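Local coordinates for protein glycoside hydrolase family 31 (PDB 5I0F) that degrades cycloalternan, probably by hydrolysing its alpha-glucosidic bonds through a covalent glycosyl-enzyme intermediate, at residues Ala404-Val416 against Leu435-Trp448. Sequence-based numbering, arbitrary orientation.
Sequences AQGNALIASGHVV and LMPDLSTEAGRQWW
Val415 and Pro437 face each other in a single beta bridge, and the helices 404-412 and 442-448 beside it run nearly antiparallel, at 168°, with axes 11.4 Å apart. Two backbone hydrogen bonds flank the bridge. Val416 N gives to Met436 O at 2.8 Å, and Asp438 N gives to His414 O at 2.9 Å. His414 O also accepts from a water that donates to Gly444 O, which links His414, the centre of an inverse gamma turn, to helix 442-448.

The Trp447 indole lies against the C-terminal turns of helix 404-412. Its CG is anti to the backbone N (chi1 -164°), which sends the indole over to Ser412 and Leu409. Ser412 CB makes a CH-pi contact over the face of the five-membered ring of Trp447, 3.8 Å from its centroid. Trp447 CZ3, on the six-membered ring, lies 3.7 Å from Leu409 CD1. The other branch of Leu409, CD2, reaches Trp448 CZ3 at 3.9 Å. Ser412 OG accepts from His414 N, an ST turn, and also donates to Leu409 O. The His414 ring takes Gly444 CA over one face, 3.8 Å from its centroid, while Ser412 O lies over the opposite face. His414 ND1 is hydrogen-bonded to Glu480 OE1. The side chains of Ile410 and Leu435 cross at about a right angle, with CG1 and CD1 of Ile410 against CD1 of Leu435.

Both segments belong to the family 31 TIM-barrel domain, in the connection between barrel strands 383-388 and 463-466. Helix 485-506 packs against Met436, Leu439 and Arg445.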
loop_
_atom_site.group_PDB
_atom_site.type_symbol
_atom_site.label_atom_id
_atom_site.label_comp_id
_atom_site.label_asym_id
_atom_site.label_seq_id
_atom_site.Cartn_x
_atom_site.Cartn_y
_atom_site.Cartn_z
ATOM N N ALA A 404 -24.697 -14.529 -9.710
ATOM C CA ALA A 404 -25.578 -14.608 -8.534
ATOM C C ALA A 404 -24.905 -14.051 -7.269
ATOM O O ALA A 404 -25.542 -13.370 -6.475
ATOM C CB ALA A 404 -26.062 -16.030 -8.313
ATOM N N GLN A 405 -23.618 -14.347 -7.082
ATOM C CA GLN A 405 -22.871 -13.800 -5.947
ATOM C C GLN A 405 -22.848 -12.260 -5.945
ATOM O O GLN A 405 -23.060 -11.644 -4.910
ATOM C CB GLN A 405 -21.453 -14.365 -5.931
ATOM C CG GLN A 405 -20.678 -14.041 -4.662
ATOM C CD GLN A 405 -19.319 -14.719 -4.674
ATOM O OE1 GLN A 405 -18.636 -14.724 -5.698
ATOM N NE2 GLN A 405 -18.954 -15.344 -3.554
ATOM N N GLY A 406 -22.641 -11.648 -7.107
ATOM C CA GLY A 406 -22.691 -10.178 -7.230
ATOM C C GLY A 406 -24.073 -9.603 -6.989
ATOM O O GLY A 406 -24.211 -8.580 -6.329
ATOM N N ASN A 407 -25.104 -10.278 -7.498
ATOM C CA ASN A 407 -26.488 -9.843 -7.233
ATOM C C ASN A 407 -26.834 -9.928 -5.752
ATOM O O ASN A 407 -27.489 -9.059 -5.243
ATOM C CB ASN A 407 -27.482 -10.654 -8.046
ATOM C CG ASN A 407 -27.562 -10.198 -9.491
ATOM O OD1 ASN A 407 -27.013 -9.161 -9.870
ATOM N ND2 ASN A 407 -28.290 -10.955 -10.299
ATOM N N ALA A 408 -26.356 -10.974 -5.072
ATOM C CA ALA A 408 -26.585 -11.137 -3.633
ATOM C C ALA A 408 -25.815 -10.084 -2.818
ATOM O O ALA A 408 -26.329 -9.549 -1.845
ATOM C CB ALA A 408 -26.219 -12.551 -3.188
ATOM N N LEU A 409 -24.598 -9.758 -3.248
ATOM C CA LEU A 409 -23.839 -8.680 -2.630
ATOM C C LEU A 409 -24.608 -7.351 -2.698
ATOM O O LEU A 409 -24.838 -6.694 -1.677
ATOM C CB LEU A 409 -22.463 -8.556 -3.301
ATOM C CG LEU A 409 -21.583 -7.401 -2.838
ATOM C CD1 LEU A 409 -21.326 -7.463 -1.341
ATOM C CD2 LEU A 409 -20.275 -7.385 -3.615
ATOM N N ILE A 410 -25.030 -6.968 -3.900
ATOM C CA ILE A 410 -25.798 -5.733 -4.064
ATOM C C ILE A 410 -27.060 -5.823 -3.228
ATOM O O ILE A 410 -27.379 -4.897 -2.477
ATOM C CB ILE A 410 -26.175 -5.439 -5.539
ATOM C CG1 ILE A 410 -24.914 -5.162 -6.378
ATOM C CG2 ILE A 410 -27.137 -4.242 -5.626
ATOM C CD1 ILE A 410 -25.127 -5.334 -7.870
ATOM N N ALA A 411 -27.766 -6.949 -3.342
ATOM C CA ALA A 411 -29.062 -7.067 -2.688
ATOM C C ALA A 411 -28.922 -6.986 -1.163
ATOM O O ALA A 411 -29.828 -6.495 -0.502
ATOM C CB ALA A 411 -29.797 -8.337 -3.126
ATOM N N SER A 412 -27.780 -7.413 -0.613
ATOM C CA SER A 412 -27.520 -7.297 0.823
ATOM C C SER A 412 -27.389 -5.855 1.337
ATOM O O SER A 412 -27.493 -5.619 2.547
ATOM C CB SER A 412 -26.241 -8.059 1.205
ATOM O OG SER A 412 -25.084 -7.328 0.803
ATOM N N GLY A 413 -27.129 -4.897 0.445
ATOM C CA GLY A 413 -26.842 -3.542 0.856
ATOM C C GLY A 413 -25.379 -3.287 1.202
ATOM O O GLY A 413 -24.964 -2.139 1.221
ATOM N N HIS A 414 -24.581 -4.337 1.413
ATOM C CA HIS A 414 -23.222 -4.195 1.889
ATOM C C HIS A 414 -22.244 -3.931 0.739
ATOM O O HIS A 414 -21.232 -4.641 0.601
ATOM C CB HIS A 414 -22.802 -5.442 2.697
ATOM C CG HIS A 414 -23.706 -5.752 3.854
ATOM N ND1 HIS A 414 -24.043 -4.817 4.808
ATOM C CD2 HIS A 414 -24.329 -6.899 4.217
ATOM C CE1 HIS A 414 -24.841 -5.371 5.704
ATOM N NE2 HIS A 414 -25.019 -6.638 5.377
ATOM N N VAL A 415 -22.501 -2.865 -0.031
ATOM C CA VAL A 415 -21.604 -2.434 -1.122
ATOM C C VAL A 415 -21.295 -0.967 -0.950
ATOM O O VAL A 415 -22.175 -0.196 -0.563
ATOM C CB VAL A 415 -22.210 -2.612 -2.549
ATOM C CG1 VAL A 415 -22.165 -4.052 -2.970
ATOM C CG2 VAL A 415 -23.641 -2.050 -2.651
ATOM N N VAL A 416 -20.063 -0.562 -1.229
ATOM C CA VAL A 416 -19.754 0.886 -1.303
ATOM C C VAL A 416 -20.671 1.535 -2.366
ATOM O O VAL A 416 -20.865 0.970 -3.444
ATOM C CB VAL A 416 -18.270 1.158 -1.603
ATOM C CG1 VAL A 416 -17.980 2.660 -1.617
ATOM C CG2 VAL A 416 -17.397 0.475 -0.545
ATOM N N LEU A 435 -17.583 -4.304 -8.366
ATOM C CA LEU A 435 -18.259 -3.838 -7.148
ATOM C C LEU A 435 -17.266 -3.898 -6.005
ATOM O O LEU A 435 -16.313 -4.685 -6.046
ATOM C CB LEU A 435 -19.426 -4.744 -6.797
ATOM C CG LEU A 435 -20.506 -4.906 -7.861
ATOM C CD1 LEU A 435 -21.418 -6.063 -7.499
ATOM C CD2 LEU A 435 -21.285 -3.624 -7.980
ATOM N N MET A 436 -17.492 -3.068 -4.988
ATOM C CA MET A 436 -16.626 -3.051 -3.826
ATOM C C MET A 436 -17.453 -3.316 -2.567
ATOM O O MET A 436 -18.338 -2.530 -2.244
ATOM C CB MET A 436 -15.902 -1.699 -3.784
ATOM C CG MET A 436 -14.716 -1.632 -2.858
ATOM S SD MET A 436 -13.685 -0.160 -3.204
ATOM C CE MET A 436 -12.345 -0.515 -2.087
ATOM N N PRO A 437 -17.180 -4.428 -1.850
ATOM C CA PRO A 437 -17.960 -4.685 -0.647
ATOM C C PRO A 437 -17.707 -3.624 0.409
ATOM O O PRO A 437 -16.577 -3.066 0.513
ATOM C CB PRO A 437 -17.456 -6.057 -0.159
ATOM C CG PRO A 437 -16.069 -6.172 -0.719
ATOM C CD PRO A 437 -16.093 -5.409 -2.022
ATOM N N ASP A 438 -18.755 -3.341 1.170
ATOM C CA ASP A 438 -18.694 -2.364 2.250
ATOM C C ASP A 438 -18.270 -3.114 3.496
ATOM O O ASP A 438 -19.046 -3.864 4.065
ATOM C CB ASP A 438 -20.050 -1.668 2.446
ATOM C CG ASP A 438 -19.956 -0.461 3.351
ATOM O OD1 ASP A 438 -19.086 -0.474 4.234
ATOM O OD2 ASP A 438 -20.747 0.507 3.204
ATOM N N LEU A 439 -17.024 -2.903 3.898
ATOM C CA LEU A 439 -16.450 -3.585 5.037
ATOM C C LEU A 439 -16.360 -2.644 6.237
ATOM O O LEU A 439 -15.602 -2.914 7.177
ATOM C CB LEU A 439 -15.068 -4.150 4.634
ATOM C CG LEU A 439 -15.062 -5.060 3.388
ATOM C CD1 LEU A 439 -13.641 -5.482 3.031
ATOM C CD2 LEU A 439 -15.929 -6.300 3.584
ATOM N N SER A 440 -17.136 -1.550 6.210
ATOM C CA SER A 440 -17.079 -0.518 7.246
ATOM C C SER A 440 -17.871 -0.851 8.519
ATOM O O SER A 440 -17.679 -0.179 9.528
ATOM C CB SER A 440 -17.504 0.851 6.680
ATOM O OG SER A 440 -18.917 0.972 6.458
ATOM N N THR A 441 -18.742 -1.863 8.479
ATOM C CA THR A 441 -19.501 -2.303 9.655
ATOM C C THR A 441 -19.338 -3.801 9.864
ATOM O O THR A 441 -18.973 -4.522 8.931
ATOM C CB THR A 441 -21.015 -2.024 9.509
ATOM O OG1 THR A 441 -21.568 -2.823 8.451
ATOM C CG2 THR A 441 -21.272 -0.554 9.232
ATOM N N GLU A 442 -19.639 -4.263 11.075
ATOM C CA GLU A 442 -19.544 -5.685 11.383
ATOM C C GLU A 442 -20.406 -6.532 10.444
ATOM O O GLU A 442 -19.951 -7.569 9.951
ATOM C CB GLU A 442 -19.870 -5.971 12.860
ATOM C CG GLU A 442 -19.514 -7.380 13.319
ATOM C CD GLU A 442 -18.017 -7.681 13.305
ATOM O OE1 GLU A 442 -17.205 -6.789 13.679
ATOM O OE2 GLU A 442 -17.647 -8.823 12.902
ATOM N N ALA A 443 -21.617 -6.067 10.154
ATOM C CA ALA A 443 -22.531 -6.818 9.298
ATOM C C ALA A 443 -22.003 -6.956 7.871
ATOM O O ALA A 443 -22.108 -8.027 7.281
ATOM C CB ALA A 443 -23.928 -6.191 9.302
ATOM N N GLY A 444 -21.404 -5.900 7.330
ATOM C CA GLY A 444 -20.797 -5.961 5.992
ATOM C C GLY A 444 -19.561 -6.864 5.907
ATOM O O GLY A 444 -19.401 -7.606 4.948
ATOM N N ARG A 445 -18.703 -6.800 6.921
ATOM C CA ARG A 445 -17.527 -7.655 7.018
ATOM C C ARG A 445 -17.940 -9.128 7.134
ATOM O O ARG A 445 -17.353 -10.014 6.477
ATOM C CB ARG A 445 -16.644 -7.255 8.197
ATOM C CG ARG A 445 -15.980 -5.895 8.015
ATOM C CD ARG A 445 -14.938 -5.605 9.081
ATOM N NE ARG A 445 -15.494 -5.411 10.424
ATOM C CZ ARG A 445 -15.902 -4.248 10.943
ATOM N NH1 ARG A 445 -16.367 -4.226 12.171
ATOM N NH2 ARG A 445 -15.867 -3.116 10.256
ATOM N N GLN A 446 -18.959 -9.384 7.948
ATOM C CA GLN A 446 -19.464 -10.745 8.113
ATOM C C GLN A 446 -20.079 -11.316 6.839
ATOM O O GLN A 446 -19.818 -12.489 6.525
ATOM C CB GLN A 446 -20.388 -10.881 9.325
ATOM C CG GLN A 446 -19.508 -10.904 10.575
ATOM C CD GLN A 446 -20.227 -11.100 11.877
ATOM O OE1 GLN A 446 -21.425 -11.373 11.914
ATOM N NE2 GLN A 446 -19.482 -10.977 12.973
ATOM N N TRP A 447 -20.834 -10.496 6.106
ATOM C CA TRP A 447 -21.454 -10.942 4.864
ATOM C C TRP A 447 -20.387 -11.384 3.861
ATOM O O TRP A 447 -20.485 -12.446 3.267
ATOM C CB TRP A 447 -22.361 -9.854 4.249
ATOM C CG TRP A 447 -23.259 -10.428 3.218
ATOM C CD1 TRP A 447 -24.556 -10.820 3.386
ATOM C CD2 TRP A 447 -22.920 -10.727 1.863
ATOM N NE1 TRP A 447 -25.052 -11.336 2.210
ATOM C CE2 TRP A 447 -24.066 -11.302 1.264
ATOM C CE3 TRP A 447 -21.759 -10.568 1.094
ATOM C CZ2 TRP A 447 -24.090 -11.703 -0.058
ATOM C CZ3 TRP A 447 -21.775 -10.987 -0.218
ATOM C CH2 TRP A 447 -22.937 -11.559 -0.783
ATOM N N TRP A 448 -19.385 -10.544 3.659
ATOM C CA TRP A 448 -18.322 -10.834 2.718
ATOM C C TRP A 448 -17.514 -12.070 3.123
ATOM O O TRP A 448 -17.275 -12.956 2.292
ATOM C CB TRP A 448 -17.388 -9.619 2.624
ATOM C CG TRP A 448 -16.315 -9.770 1.590
ATOM C CD1 TRP A 448 -14.982 -9.981 1.810
ATOM C CD2 TRP A 448 -16.482 -9.727 0.170
ATOM N NE1 TRP A 448 -14.313 -10.057 0.618
ATOM C CE2 TRP A 448 -15.207 -9.892 -0.404
ATOM C CE3 TRP A 448 -17.580 -9.548 -0.671
ATOM C CZ2 TRP A 448 -14.999 -9.897 -1.773
ATOM C CZ3 TRP A 448 -17.383 -9.568 -2.047
ATOM C CH2 TRP A 448 -16.085 -9.716 -2.582
HETATM O O HOH W 1 -19.894 -7.041 2.069
HETATM O O HOH W 2 -19.651 -1.240 -4.936
#